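PDB 4AZI: beta-n-acetylhexosaminidase from Streptococcus pneumoniae, which catalyses the removal of terminal beta-linked N-acetyl-D-glucosamine residues from glycans, as a family 20 exo-glycosidase. Local coordinates for residues S190-G193 with W194-L197; N396-R399 with N400-A403. The protein carries 2 engineered substitutions. All coordinates share one frame; numbering follows the deposited sequence.

Contact 1: residues S190-G193 with W194-L197; sequences SAQG and WYYL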
ATOM      1  N   SER A 190       5.747 -17.801  16.609  1.00 14.99           N
ATOM      2  CA  SER A 190       5.421 -16.711  17.556  1.00 14.67           C
ATOM      3  C   SER A 190       6.110 -15.390  17.205  1.00 14.07           C
ATOM      4  O   SER A 190       6.749 -14.756  18.046  1.00 13.75           O
ATOM      5  CB  SER A 190       5.666 -17.106  19.018  1.00 15.00           C
ATOM      6  OG  SER A 190       5.180 -18.408  19.274  1.00 15.45           O
ATOM      7  N   ALA A 191       5.957 -14.989  15.944  1.00 13.39           N
ATOM      8  CA  ALA A 191       6.481 -13.726  15.439  1.00 13.33           C
ATOM      9  C   ALA A 191       7.996 -13.626  15.605  1.00 13.38           C
ATOM     10  O   ALA A 191       8.504 -12.610  16.074  1.00 13.09           O
ATOM     11  CB  ALA A 191       5.768 -12.531  16.080  1.00 13.15           C
ATOM     12  N   GLN A 192       8.692 -14.703  15.231  1.00 13.33           N
ATOM     13  CA  GLN A 192      10.157 -14.741  15.196  1.00 13.71           C
ATOM     14  C   GLN A 192      10.639 -15.295  13.859  1.00 13.40           C
ATOM     15  O   GLN A 192      11.685 -15.944  13.783  1.00 13.86           O
ATOM     16  CB  GLN A 192      10.706 -15.594  16.345  1.00 14.48           C
ATOM     17  CG  GLN A 192      10.162 -15.228  17.719  1.00 15.19           C
ATOM     18  CD  GLN A 192      10.561 -16.241  18.773  1.00 16.06           C
ATOM     19  OE1 GLN A 192       9.762 -17.099  19.158  1.00 16.53           O
ATOM     20  NE2 GLN A 192      11.816 -16.176  19.214  1.00 16.34           N
ATOM     21  N   GLY A 193       9.879 -15.014  12.803  1.00 13.17           N
ATOM     22  CA  GLY A 193      10.142 -15.551  11.466  1.00 12.78           C
ATOM     23  C   GLY A 193      11.574 -15.461  10.980  1.00 12.41           C
ATOM     24  O   GLY A 193      12.116 -16.435  10.474  1.00 12.47           O
ATOM     25  N   TRP A 194      12.194 -14.297  11.147  1.00 12.43           N
ATOM     26  CA  TRP A 194      13.555 -14.060  10.636  1.00 11.83           C
ATOM     27  C   TRP A 194      14.601 -14.836  11.383  1.00 12.27           C
ATOM     28  O   TRP A 194      15.540 -15.382  10.780  1.00 11.96           O
ATOM     29  CB  TRP A 194      13.863 -12.559  10.616  1.00 11.56           C
ATOM     30  CG  TRP A 194      12.710 -11.801  10.006  1.00 11.13           C
ATOM     31  CD1 TRP A 194      11.796 -10.966  10.645  1.00 11.10           C
ATOM     32  CD2 TRP A 194      12.245 -11.883   8.626  1.00 10.98           C
ATOM     33  NE1 TRP A 194      10.843 -10.509   9.758  1.00 10.73           N
ATOM     34  CE2 TRP A 194      11.060 -11.018   8.534  1.00 10.58           C
ATOM     35  CE3 TRP A 194      12.693 -12.537   7.488  1.00 10.87           C
ATOM     36  CZ2 TRP A 194      10.376 -10.839   7.348  1.00 10.72           C
ATOM     37  CZ3 TRP A 194      11.988 -12.347   6.293  1.00 10.59           C
ATOM     38  CH2 TRP A 194      10.853 -11.523   6.233  1.00 10.58           C
ATOM     39  N   TYR A 195      14.450 -14.893  12.701  1.00 12.77           N
ATOM     40  CA  TYR A 195      15.277 -15.747  13.538  1.00 13.00           C
ATOM     41  C   TYR A 195      15.185 -17.215  13.073  1.00 12.77           C
ATOM     42  O   TYR A 195      16.201 -17.889  12.978  1.00 12.34           O
ATOM     43  CB  TYR A 195      14.903 -15.577  15.018  1.00 14.19           C
ATOM     44  CG  TYR A 195      15.759 -16.379  15.980  1.00 15.46           C
ATOM     45  CD1 TYR A 195      17.129 -16.138  16.104  1.00 16.28           C
ATOM     46  CD2 TYR A 195      15.192 -17.371  16.772  1.00 16.10           C
ATOM     47  CE1 TYR A 195      17.912 -16.877  16.988  1.00 16.90           C
ATOM     48  CE2 TYR A 195      15.963 -18.115  17.652  1.00 16.86           C
ATOM     49  CZ  TYR A 195      17.320 -17.869  17.751  1.00 16.87           C
ATOM     50  OH  TYR A 195      18.067 -18.610  18.629  1.00 17.12           O
ATOM     51  N   TYR A 196      13.988 -17.690  12.735  1.00 12.78           N
ATOM     52  CA  TYR A 196      13.814 -19.081  12.266  1.00 13.24           C
ATOM     53  C   TYR A 196      14.449 -19.341  10.897  1.00 13.47           C
ATOM     54  O   TYR A 196      15.084 -20.383  10.697  1.00 13.46           O
ATOM     55  CB  TYR A 196      12.344 -19.492  12.245  1.00 13.55           C
ATOM     56  CG  TYR A 196      11.779 -19.928  13.580  1.00 13.75           C
ATOM     57  CD1 TYR A 196      11.712 -19.043  14.661  1.00 13.85           C
ATOM     58  CD2 TYR A 196      11.276 -21.216  13.754  1.00 13.80           C
ATOM     59  CE1 TYR A 196      11.179 -19.440  15.880  1.00 14.15           C
ATOM     60  CE2 TYR A 196      10.728 -21.615  14.969  1.00 13.74           C
ATOM     61  CZ  TYR A 196      10.686 -20.724  16.025  1.00 13.93           C
ATOM     62  OH  TYR A 196      10.147 -21.108  17.232  1.00 14.17           O
ATOM     63  N   LEU A 197      14.300 -18.391   9.971  1.00 13.54           N
ATOM     64  CA  LEU A 197      14.989 -18.462   8.685  1.00 13.57           C
ATOM     65  C   LEU A 197      16.506 -18.590   8.838  1.00 13.89           C
ATOM     66  O   LEU A 197      17.112 -19.462   8.215  1.00 13.64           O
ATOM     67  CB  LEU A 197      14.661 -17.253   7.800  1.00 13.49           C
ATOM     68  CG  LEU A 197      13.303 -17.202   7.090  1.00 13.51           C
ATOM     69  CD1 LEU A 197      13.216 -15.902   6.313  1.00 13.10           C
ATOM     70  CD2 LEU A 197      13.111 -18.390   6.155  1.00 13.25           C
TER
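The phenol ring of Tyr196 turns its edge to Gln192, with CD1 3.2 Å from Gln192 O and near the ring plane. The methylene of Gln192 lies close by, its CB 3.9 Å from Tyr196 CE1. Setting CG anti to the carbonyl carbon (chi1 -82°) swings the Tyr196 ring back to the N-cap residue just before the helix. The Trp194 indole meets Gly193 obliquely, with CG 4.0 Å from Gly193 C. Beyond the two segments it packs edge-to-face with Phe206, meets the rings of Tyr257 and Tyr233 at inclined planes, and hydrogen-bonds through NE1 to the hydroxyl of Tyr257, while Asp141 takes up the Tyr196 hydroxyl.

Gln192 occupies the N-cap, and its carbonyl accepts the first of two helical bonds: Tyr196 N is 3.1 Å from Gln192 O and nearly on the C=O axis (163°). In the next, Leu197 N reaches Gly193 O at 3.0 Å, only 16° from the carbonyl plane. Leu197 CG lies 3.7 Å from the same oxygen, Gly193 O. Glycine suits this first turn because it brings no side chain into a buried position, whereas the large apolar surfaces of Trp194 and Leu197 suit the buried flank.

Before the cap, Ser190 and Ala191 both have positive phi, which breaks helix 186-189 from helix 193-199. These short helices belong to the beta-alpha connection between the fourth and fifth strands of the family 20 TIM barrel, which helps line the ligand pocket through Ala191; Trp194 and Leu197 face helix 203-219.

Contact 2: residues N396-R399 with N400-A403; sequences NLNR and NKQA
Asn398 to Lys401 form a beta turn: Lys401 N donates to Asn398 O at 3.0 Å, with Arg399 and Asn400 at the two corners in right-handed helical conformation. The donor stands well above the carbonyl plane, 42° out of it, instead of on a lone pair. Leu397, before it, is extended, so the chain passes directly from an open strand-like course into the bend.

The side chain of Asn398 adds a second grip. With CG between the backbone N and the carbonyl carbon (chi1 66°), its amide folds over the turn and OD1 accepts from Asn400 N at 2.9 Å, the donor tilted 30° from the amide plane. Asparagine suits this place because its short side chain carries an acceptor just where the turn presents an N-H. The same OD1 lies 3.1 Å from Asn400 CB, and the two amide planes stand nearly perpendicular. Leu397 CD2 also comes within 4.0 Å of Lys401 CB; these two side chains cross at about a right angle, so the lysine lends its aliphatic base to the leucine while its chain bends off toward the surface. Arg399 extends away to a salt bridge with Asp351, and Asn398 packs on His3 and Leu7 of helix 3-8.

An Asx turn superposed on a beta turn, each started by Asn398, makes an Asx motif. Here it leads into helix 402-414, whose N-cap is Lys401, and completes the loop from helix 380-391.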
ATOM      1  N   ASN A 396      -0.486  25.105  -7.560  1.00 16.54           N
ATOM      2  CA  ASN A 396       0.593  24.750  -6.640  1.00 15.50           C
ATOM      3  C   ASN A 396       0.314  25.047  -5.164  1.00 15.01           C
ATOM      4  O   ASN A 396       1.245  25.102  -4.361  1.00 14.35           O
ATOM      5  CB  ASN A 396       1.888  25.459  -7.062  1.00 15.37           C
ATOM      6  CG  ASN A 396       2.194  25.302  -8.538  1.00 15.23           C
ATOM      7  OD1 ASN A 396       2.086  24.215  -9.098  1.00 15.08           O
ATOM      8  ND2 ASN A 396       2.594  26.392  -9.170  1.00 15.15           N
ATOM      9  N   LEU A 397      -0.958  25.243  -4.810  1.00 14.47           N
ATOM     10  CA  LEU A 397      -1.310  25.665  -3.450  1.00 14.41           C
ATOM     11  C   LEU A 397      -1.435  24.493  -2.471  1.00 14.12           C
ATOM     12  O   LEU A 397      -1.975  23.440  -2.812  1.00 13.74           O
ATOM     13  CB  LEU A 397      -2.588  26.527  -3.450  1.00 14.34           C
ATOM     14  CG  LEU A 397      -2.491  27.870  -4.204  1.00 14.44           C
ATOM     15  CD1 LEU A 397      -3.866  28.480  -4.430  1.00 14.49           C
ATOM     16  CD2 LEU A 397      -1.578  28.857  -3.487  1.00 14.28           C
ATOM     17  N   ASN A 398      -0.909  24.688  -1.264  1.00 14.28           N
ATOM     18  CA  ASN A 398      -0.999  23.677  -0.213  1.00 14.58           C
ATOM     19  C   ASN A 398      -2.238  23.905   0.648  1.00 14.76           C
ATOM     20  O   ASN A 398      -2.977  24.872   0.428  1.00 14.47           O
ATOM     21  CB  ASN A 398       0.301  23.584   0.616  1.00 14.48           C
ATOM     22  CG  ASN A 398       0.591  24.834   1.442  1.00 14.87           C
ATOM     23  OD1 ASN A 398      -0.313  25.502   1.940  1.00 14.60           O
ATOM     24  ND2 ASN A 398       1.872  25.135   1.608  1.00 14.99           N
ATOM     25  N   ARG A 399      -2.454  23.023   1.619  1.00 15.22           N
ATOM     26  CA  ARG A 399      -3.649  23.061   2.476  1.00 15.64           C
ATOM     27  C   ARG A 399      -3.786  24.347   3.341  1.00 16.51           C
ATOM     28  O   ARG A 399      -4.874  24.675   3.818  1.00 16.38           O
ATOM     29  CB  ARG A 399      -3.711  21.783   3.326  1.00 15.53           C
ATOM     30  CG  ARG A 399      -5.084  21.459   3.894  1.00 15.24           C
ATOM     31  CD  ARG A 399      -5.157  20.056   4.485  1.00 14.53           C
ATOM     32  NE  ARG A 399      -6.306  19.931   5.387  1.00 14.16           N
ATOM     33  CZ  ARG A 399      -7.565  19.729   4.996  1.00 14.01           C
ATOM     34  NH1 ARG A 399      -7.865  19.610   3.709  1.00 13.65           N
ATOM     35  NH2 ARG A 399      -8.534  19.653   5.895  1.00 13.85           N
ATOM     36  N   ASN A 400      -2.697  25.086   3.517  1.00 17.43           N
ATOM     37  CA  ASN A 400      -2.760  26.384   4.198  1.00 18.66           C
ATOM     38  C   ASN A 400      -3.526  27.451   3.422  1.00 19.25           C
ATOM     39  O   ASN A 400      -3.960  28.446   4.002  1.00 19.29           O
ATOM     40  CB  ASN A 400      -1.358  26.904   4.501  1.00 19.42           C
ATOM     41  CG  ASN A 400      -0.699  26.161   5.639  1.00 20.06           C
ATOM     42  OD1 ASN A 400      -1.241  26.097   6.738  1.00 20.26           O
ATOM     43  ND2 ASN A 400       0.478  25.588   5.379  1.00 20.10           N
ATOM     44  N   LYS A 401      -3.700  27.227   2.119  1.00 19.62           N
ATOM     45  CA  LYS A 401      -4.164  28.274   1.205  1.00 20.02           C
ATOM     46  C   LYS A 401      -5.487  27.977   0.488  1.00 20.05           C
ATOM     47  O   LYS A 401      -5.653  28.317  -0.693  1.00 19.82           O
ATOM     48  CB  LYS A 401      -3.066  28.598   0.185  1.00 20.40           C
ATOM     49  CG  LYS A 401      -1.784  29.144   0.791  1.00 21.11           C
ATOM     50  CD  LYS A 401      -1.983  30.531   1.389  1.00 21.91           C
ATOM     51  CE  LYS A 401      -0.821  30.922   2.296  1.00 22.83           C
ATOM     52  NZ  LYS A 401       0.417  31.205   1.520  1.00 23.13           N
ATOM     53  N   GLN A 402      -6.431  27.369   1.201  1.00 19.74           N
ATOM     54  CA  GLN A 402      -7.739  27.068   0.618  1.00 19.91           C
ATOM     55  C   GLN A 402      -8.516  28.338   0.278  1.00 19.95           C
ATOM     56  O   GLN A 402      -9.036  28.471  -0.829  1.00 19.27           O
ATOM     57  CB  GLN A 402      -8.573  26.164   1.535  1.00 19.69           C
ATOM     58  CG  GLN A 402      -9.773  25.535   0.845  1.00 19.97           C
ATOM     59  CD  GLN A 402      -9.394  24.752  -0.402  1.00 19.78           C
ATOM     60  OE1 GLN A 402      -8.435  23.979  -0.400  1.00 20.19           O
ATOM     61  NE2 GLN A 402     -10.144  24.954  -1.477  1.00 19.84           N
ATOM     62  N   ALA A 403      -8.591  29.262   1.234  1.00 20.23           N
ATOM     63  CA  ALA A 403      -9.270  30.541   1.034  1.00 20.14           C
ATOM     64  C   ALA A 403      -8.762  31.228  -0.234  1.00 20.36           C
ATOM     65  O   ALA A 403      -9.552  31.703  -1.057  1.00 20.33           O
ATOM     66  CB  ALA A 403      -9.082  31.434   2.251  1.00 20.28           C
TER

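How the contacts relate
Both contacts are local and lead a loop into a helix, but they lie on opposite sides of the chain's centre, their own centres about 47 Å apart. Contact 1 is partly buried beside the ligand pocket, which Ala191 helps to line; contact 2 is a surface contact on the C-terminal helices, which follow the last barrel strand. They share no helix. Their chemistry differs accordingly: helical backbone bonds hold 190-197, with the Trp194 indole finding its aromatic partners elsewhere in the chain, whereas 396-403 relies on a backbone turn reinforced by a side-chain amide, with charged and polar groups reaching to other parts of the chain.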